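Myosin regulatory light chain, striated adductor muscle (Argopecten irradians, PDB 1WDC) binds calcium as the regulatory light chain of molluscan muscle myosin, making the motor's Mg-ATPase activity calcium-dependent. Local coordinates at residues 18-23 with 71-76; 25-28 with 34-37; 39-44 with 54-59. All coordinates share one frame; numbering follows the deposited sequence.

In the fold
From the N terminus, helix 14-27 supplies two contacts. Residues 18-23 pair with residues 71-76 of helix 69-79 in interaction 1, which closes the long loop of this half of the chain. Nested inside it, interaction 2 closes a short loop: the end of helix 14-27 meets residues 34-37 just before helix 37-47, around magnesium. Interaction 3 follows in series, also within the long loop, and joins helix 37-47 to helix 53-60. Interactions 1 and 2 touch where Phe72 packs on Ile27; interactions 2 and 3 share the magnesium and one of its waters. Together they tie all four helices of the N-terminal EF-hand pair.

Interaction 1: residues 18-23 with 71-76; sequences QEMKEA and MFLSIF
Met20 brings SD and CE obliquely against the Phe76 ring. Its methyl CE comes to 3.6 Å from Phe76 CD2, while SD sits 3.9 Å from Phe76 CG. Measured from the ring centroid of Phe76, SD of Met20 is 4.4 Å away and 31° off the ring normal, an oblique Met-aromatic contact. The torsions explain the reach: CG of Met20 is anti to its own carbonyl carbon (chi1 -50°), and bends at chi2 and chi3 turn the thioether toward Phe76.

Phe72 is met nearer the backbone. CB of Met20 lies in the ring plane at its edge, 3.9 Å from Phe72 CE2, and Met20 O comes within 3.5 Å of the same CE2. One face of the Phe72 ring is taken by Phe76, whose CE1 stands 3.6 Å above the plane toward the rim. Leu73 adds CD1, 4.2 Å from Met20 SD. With an alanine here in place of Phe76, the sulfur of Met20 would probably lose the nearer of its two aromatic partners and the thioether be freer to turn, with a gap opening over that face of Phe72.

Beyond the two segments, Phe24 meets Phe72 edge-to-face, and aromatic side chains of another protein chain pack on Phe76. The short helical segments cross at 121° with axes 10.5 Å apart, and the contact packs the first helix of the N-terminal EF-hand pair against its last, helix 69-79, in the lobe that grips another chain of the myosin assembly.

Interaction 2: residues 25-28 with 34-37; sequences SMID and FVSK. With MG (magnesium ion), chain D.
Asp28 and Phe34 meet through the magnesium ion. Asp28 gives one carboxylate oxygen, OD1, at 2.4 Å from the metal, and Phe34 gives its backbone carbonyl O at 2.3 Å. A chi1 of 175° swings the Asp28 carboxylate away from its own backbone N and brings OD1 to the metal. Asp28 OD1 and Phe34 O lie 2.8 Å apart, a spacing for two oxygens explained by the cation they share. The other oxygen, OD2, is hydrogen-bonded to the backbone N of Gly33, which fixes the rotation of the carboxylate. Asp30, Asp32 and Asp39 complete the protein ligands.

Water takes another metal position, 2.4 Å from magnesium. It also makes a hydrogen bond to Ser36 OG, short at 2.5 Å; this serine, at the N-cap of the next helix, probably positions the water from the second shell.

Apolar packing lies behind the site. Ile27 CG2 rests 3.7 Å from Val35 CG1, and the two branched side chains meet at a slant. Val35 also pairs through backbone hydrogen bonds with Leu67, linking this loop to its partner in the EF-hand pair.

The chemistry implies a contact that depends on the cation: without it, a negative carboxylate and a carbonyl dipole would probably repel each other, and it is the magnesium that lets their two oxygens sit so close.

Interaction 3: residues 39-44 with 54-59; sequences DIKAIS and KELTAM. With MG (magnesium ion), chain D.
The carbonyl group of Ile40, whose side chain meets Leu56 and Met59, accepts two hydrogen bonds. Ser44 N donates to Ile40 O at 2.8 Å, the ordinary helical bond. From the opposite face of the carbonyl plane Ser44 OG donates to Ile40 O at 2.9 Å, above the plane, with a C=O...OG angle of 144°; the serine hydroxyl is thereby folded back on its own helix. The other flat group, the Asp39 carboxylate, binds magnesium through one oxygen, OD2, at 2.3 Å.

Across the helices the contact is aliphatic. The side chains of Ile40 and Leu56 lie alongside, running in opposite directions, with Ile40 CG2 at 3.6 Å from Leu56 CD2. Met59 instead meets Ile40 tip to tip: its CE is 3.6 Å from Ile40 CG2 and 3.7 Å from Ile40 CD1. CG of Met59 sits between its backbone N and carbonyl carbon (chi1 61°), and a bend at chi3 directs the methyl to the isoleucine. Leu56 CD1 touches the Lys41 stem, 4.1 Å from CB of Lys41, while NZ of Lys41 goes to a salt bridge with Glu45.

Ile40 also packs on Val35 and on an aromatic side chain of another protein chain. The short segments cross at 128°, joining the exit helix of the magnesium-binding EF-hand, whose first turn carries the last metal ligand, Asp39, to the first helix of the next hand, as in paired EF-hand domains.

Interaction 1: residues 18-23 with 71-76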
# COMPACT_ATOMS: atom_id res chain seq x y z
N GLN B 18 7.19 27.39 -23.16
CA GLN B 18 6.66 28.35 -24.12
C GLN B 18 5.36 28.96 -23.61
O GLN B 18 5.09 30.14 -23.88
CB GLN B 18 6.46 27.67 -25.48
CG GLN B 18 5.30 28.22 -26.33
CD GLN B 18 4.39 27.12 -26.88
OE1 GLN B 18 4.48 26.76 -28.06
NE2 GLN B 18 3.51 26.58 -26.02
N GLU B 19 4.58 28.18 -22.86
CA GLU B 19 3.32 28.63 -22.24
C GLU B 19 3.52 29.70 -21.18
O GLU B 19 2.61 30.49 -20.94
CB GLU B 19 2.63 27.48 -21.55
CG GLU B 19 1.67 26.70 -22.37
CD GLU B 19 1.36 25.35 -21.74
OE1 GLU B 19 1.38 25.24 -20.48
OE2 GLU B 19 1.16 24.39 -22.50
N MET B 20 4.62 29.58 -20.42
CA MET B 20 4.98 30.50 -19.32
C MET B 20 5.45 31.88 -19.77
O MET B 20 5.33 32.87 -19.04
CB MET B 20 6.07 29.87 -18.46
CG MET B 20 5.75 28.47 -18.02
SD MET B 20 6.10 28.24 -16.30
CE MET B 20 4.81 27.07 -15.87
N LYS B 21 6.14 31.90 -20.91
CA LYS B 21 6.45 33.10 -21.65
C LYS B 21 5.21 33.95 -21.90
O LYS B 21 5.26 35.16 -21.80
CB LYS B 21 7.08 32.69 -22.98
CG LYS B 21 8.45 33.26 -23.23
CD LYS B 21 8.34 34.70 -23.72
CE LYS B 21 9.45 35.57 -23.13
NZ LYS B 21 9.30 35.73 -21.65
N GLU B 22 4.11 33.31 -22.30
CA GLU B 22 2.88 34.03 -22.63
C GLU B 22 2.14 34.43 -21.37
O GLU B 22 1.45 35.44 -21.36
CB GLU B 22 1.95 33.16 -23.49
CG GLU B 22 1.58 33.77 -24.86
CD GLU B 22 0.49 34.88 -24.81
OE1 GLU B 22 0.80 36.00 -24.33
OE2 GLU B 22 -0.64 34.65 -25.32
N ALA B 23 2.18 33.56 -20.36
CA ALA B 23 1.63 33.89 -19.06
C ALA B 23 2.43 35.07 -18.51
O ALA B 23 1.84 36.06 -18.09
CB ALA B 23 1.75 32.70 -18.11
N MET B 71 14.19 34.23 -14.20
CA MET B 71 14.00 33.99 -12.79
C MET B 71 12.56 33.44 -12.55
O MET B 71 12.34 32.63 -11.62
CB MET B 71 14.25 35.32 -12.06
CG MET B 71 13.61 35.47 -10.73
SD MET B 71 14.57 34.65 -9.52
CE MET B 71 16.13 34.49 -10.41
N PHE B 72 11.64 33.76 -13.48
CA PHE B 72 10.23 33.34 -13.43
C PHE B 72 10.11 31.83 -13.69
O PHE B 72 9.38 31.12 -13.03
CB PHE B 72 9.41 34.09 -14.49
CG PHE B 72 7.92 33.72 -14.54
CD1 PHE B 72 7.01 34.32 -13.67
CD2 PHE B 72 7.43 32.86 -15.51
CE1 PHE B 72 5.62 34.07 -13.80
CE2 PHE B 72 6.06 32.61 -15.65
CZ PHE B 72 5.16 33.22 -14.79
N LEU B 73 10.59 31.47 -14.86
CA LEU B 73 10.75 30.09 -15.25
C LEU B 73 11.30 29.27 -14.11
O LEU B 73 10.75 28.22 -13.77
CB LEU B 73 11.69 30.05 -16.43
CG LEU B 73 11.55 28.95 -17.46
CD1 LEU B 73 10.13 28.38 -17.54
CD2 LEU B 73 12.00 29.56 -18.77
N SER B 74 12.35 29.80 -13.49
CA SER B 74 13.11 29.08 -12.48
C SER B 74 12.37 28.81 -11.17
O SER B 74 12.58 27.77 -10.57
CB SER B 74 14.43 29.79 -12.19
OG SER B 74 14.72 29.74 -10.79
N ILE B 75 11.56 29.76 -10.69
CA ILE B 75 10.78 29.53 -9.46
C ILE B 75 9.65 28.48 -9.67
O ILE B 75 9.20 27.85 -8.70
CB ILE B 75 10.16 30.87 -8.86
CG1 ILE B 75 8.91 31.30 -9.64
CG2 ILE B 75 11.20 32.01 -8.87
CD1 ILE B 75 8.08 32.35 -8.94
N PHE B 76 9.15 28.41 -10.90
CA PHE B 76 8.16 27.41 -11.29
C PHE B 76 8.83 26.05 -11.43
O PHE B 76 8.45 25.11 -10.74
CB PHE B 76 7.48 27.82 -12.62
CG PHE B 76 6.21 28.63 -12.43
CD1 PHE B 76 6.26 30.02 -12.22
CD2 PHE B 76 4.96 28.02 -12.41
CE1 PHE B 76 5.08 30.77 -12.00
CE2 PHE B 76 3.79 28.78 -12.19
CZ PHE B 76 3.85 30.15 -11.98

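Interaction 2: residues 25-28 with 34-37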
# COMPACT_ATOMS: atom_id res chain seq x y z
N SER B 25 4.09 37.50 -20.04
CA SER B 25 3.91 38.78 -20.71
C SER B 25 2.48 39.38 -20.58
O SER B 25 2.20 40.49 -21.04
CB SER B 25 4.31 38.65 -22.19
OG SER B 25 3.61 37.59 -22.81
N MET B 26 1.62 38.67 -19.86
CA MET B 26 0.32 39.19 -19.46
C MET B 26 0.37 39.63 -18.00
O MET B 26 -0.39 40.51 -17.58
CB MET B 26 -0.73 38.09 -19.59
CG MET B 26 -1.61 38.22 -20.79
SD MET B 26 -3.03 37.21 -20.49
CE MET B 26 -3.99 38.25 -19.33
N ILE B 27 1.13 38.87 -17.21
CA ILE B 27 1.43 39.25 -15.83
C ILE B 27 2.31 40.51 -15.85
O ILE B 27 2.17 41.36 -14.98
CB ILE B 27 2.18 38.14 -15.08
CG1 ILE B 27 1.36 36.85 -15.12
CG2 ILE B 27 2.45 38.55 -13.64
CD1 ILE B 27 2.06 35.65 -14.42
N ASP B 28 3.19 40.62 -16.84
CA ASP B 28 4.09 41.76 -16.92
C ASP B 28 3.38 42.99 -17.49
O ASP B 28 3.76 43.54 -18.53
CB ASP B 28 5.31 41.41 -17.76
CG ASP B 28 6.21 42.59 -17.98
OD1 ASP B 28 6.26 43.46 -17.09
OD2 ASP B 28 6.73 42.71 -19.09
N PHE B 34 10.22 42.77 -16.22
CA PHE B 34 10.25 42.22 -14.88
C PHE B 34 8.84 42.30 -14.36
O PHE B 34 7.98 42.92 -14.98
CB PHE B 34 11.16 43.01 -13.94
CG PHE B 34 12.46 43.40 -14.56
CD1 PHE B 34 13.42 42.43 -14.83
CD2 PHE B 34 12.60 44.67 -15.14
CE1 PHE B 34 14.50 42.69 -15.69
CE2 PHE B 34 13.66 44.94 -16.00
CZ PHE B 34 14.61 43.94 -16.28
N VAL B 35 8.56 41.50 -13.36
CA VAL B 35 7.24 41.50 -12.77
C VAL B 35 7.43 42.17 -11.39
O VAL B 35 8.40 41.87 -10.68
CB VAL B 35 6.66 40.01 -12.71
CG1 VAL B 35 5.41 39.94 -11.86
CG2 VAL B 35 6.33 39.52 -14.11
N SER B 36 6.69 43.26 -11.16
CA SER B 36 6.72 44.00 -9.87
C SER B 36 5.49 43.69 -8.99
O SER B 36 4.53 43.08 -9.46
CB SER B 36 6.79 45.49 -10.14
OG SER B 36 5.91 45.85 -11.19
N LYS B 37 5.47 44.22 -7.77
CA LYS B 37 4.29 44.03 -6.94
C LYS B 37 3.10 44.71 -7.59
O LYS B 37 1.98 44.23 -7.51
CB LYS B 37 4.48 44.56 -5.51
CG LYS B 37 3.31 44.24 -4.57
CD LYS B 37 3.65 44.36 -3.10
CE LYS B 37 3.81 45.81 -2.69
NZ LYS B 37 4.32 45.95 -1.28
MG MG D . 6.82 44.94 -15.25
O HOH W 1 7.36 46.11 -13.21

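Interaction 3: residues 39-44 with 54-59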
# COMPACT_ATOMS: atom_id res chain seq x y z
N ASP B 39 2.50 45.08 -10.90
CA ASP B 39 2.01 44.30 -12.05
C ASP B 39 1.08 43.16 -11.62
O ASP B 39 0.01 42.96 -12.20
CB ASP B 39 3.18 43.65 -12.77
CG ASP B 39 3.89 44.57 -13.71
OD1 ASP B 39 3.29 45.48 -14.33
OD2 ASP B 39 5.07 44.30 -13.88
N ILE B 40 1.62 42.30 -10.77
CA ILE B 40 0.83 41.28 -10.08
C ILE B 40 -0.51 41.81 -9.55
O ILE B 40 -1.52 41.15 -9.73
CB ILE B 40 1.67 40.69 -8.92
CG1 ILE B 40 2.88 39.97 -9.47
CG2 ILE B 40 0.85 39.71 -8.10
CD1 ILE B 40 3.73 39.47 -8.37
N LYS B 41 -0.52 42.97 -8.87
CA LYS B 41 -1.75 43.62 -8.39
C LYS B 41 -2.65 44.08 -9.52
O LYS B 41 -3.85 43.81 -9.49
CB LYS B 41 -1.43 44.82 -7.51
CG LYS B 41 -2.65 45.60 -6.98
CD LYS B 41 -2.26 46.41 -5.72
CE LYS B 41 -3.34 47.40 -5.27
NZ LYS B 41 -3.88 48.19 -6.43
N ALA B 42 -2.09 44.71 -10.54
CA ALA B 42 -2.90 45.16 -11.64
C ALA B 42 -3.60 43.97 -12.35
O ALA B 42 -4.82 43.98 -12.54
CB ALA B 42 -2.07 45.94 -12.61
N ILE B 43 -2.82 42.92 -12.68
CA ILE B 43 -3.35 41.70 -13.31
C ILE B 43 -4.28 40.89 -12.40
O ILE B 43 -5.32 40.46 -12.86
CB ILE B 43 -2.19 40.79 -13.86
CG1 ILE B 43 -2.73 39.76 -14.87
CG2 ILE B 43 -1.50 40.04 -12.72
CD1 ILE B 43 -3.83 40.27 -15.81
N SER B 44 -4.00 40.83 -11.09
CA SER B 44 -4.88 40.14 -10.14
C SER B 44 -6.22 40.81 -10.08
O SER B 44 -7.25 40.15 -10.19
CB SER B 44 -4.30 40.13 -8.72
OG SER B 44 -3.28 39.16 -8.56
N LYS B 54 0.06 41.91 1.77
CA LYS B 54 0.99 41.10 2.55
C LYS B 54 1.41 39.88 1.73
O LYS B 54 2.61 39.57 1.67
CB LYS B 54 0.34 40.66 3.87
CG LYS B 54 0.10 41.82 4.85
CD LYS B 54 -0.46 41.34 6.21
CE LYS B 54 0.64 41.20 7.29
NZ LYS B 54 0.13 40.82 8.67
N GLU B 55 0.44 39.30 1.00
CA GLU B 55 0.62 38.11 0.16
C GLU B 55 1.35 38.40 -1.13
O GLU B 55 2.04 37.53 -1.64
CB GLU B 55 -0.71 37.49 -0.21
CG GLU B 55 -1.63 37.19 0.96
CD GLU B 55 -1.25 35.92 1.72
OE1 GLU B 55 -0.88 34.92 1.06
OE2 GLU B 55 -1.36 35.92 2.97
N LEU B 56 1.13 39.58 -1.70
CA LEU B 56 1.88 40.04 -2.87
C LEU B 56 3.35 40.25 -2.51
O LEU B 56 4.25 40.01 -3.32
CB LEU B 56 1.32 41.39 -3.37
CG LEU B 56 -0.16 41.59 -3.73
CD1 LEU B 56 -0.42 43.06 -3.99
CD2 LEU B 56 -0.55 40.75 -4.95
N THR B 57 3.56 40.86 -1.36
CA THR B 57 4.91 41.14 -0.88
C THR B 57 5.64 39.84 -0.89
O THR B 57 6.62 39.69 -1.59
CB THR B 57 4.89 41.67 0.58
OG1 THR B 57 4.48 43.04 0.57
CG2 THR B 57 6.28 41.53 1.21
N ALA B 58 5.01 38.85 -0.28
CA ALA B 58 5.66 37.60 -0.01
C ALA B 58 5.96 36.72 -1.26
O ALA B 58 7.02 36.09 -1.32
CB ALA B 58 4.86 36.84 1.03
N MET B 59 5.10 36.71 -2.28
CA MET B 59 5.39 35.88 -3.45
C MET B 59 6.52 36.48 -4.28
O MET B 59 7.19 35.76 -5.03
CB MET B 59 4.13 35.63 -4.29
CG MET B 59 3.44 36.84 -4.87
SD MET B 59 1.72 36.57 -5.43
CE MET B 59 2.00 36.40 -7.13
MG MG D . 6.82 44.94 -15.25
O HOH W 1 7.36 46.11 -13.21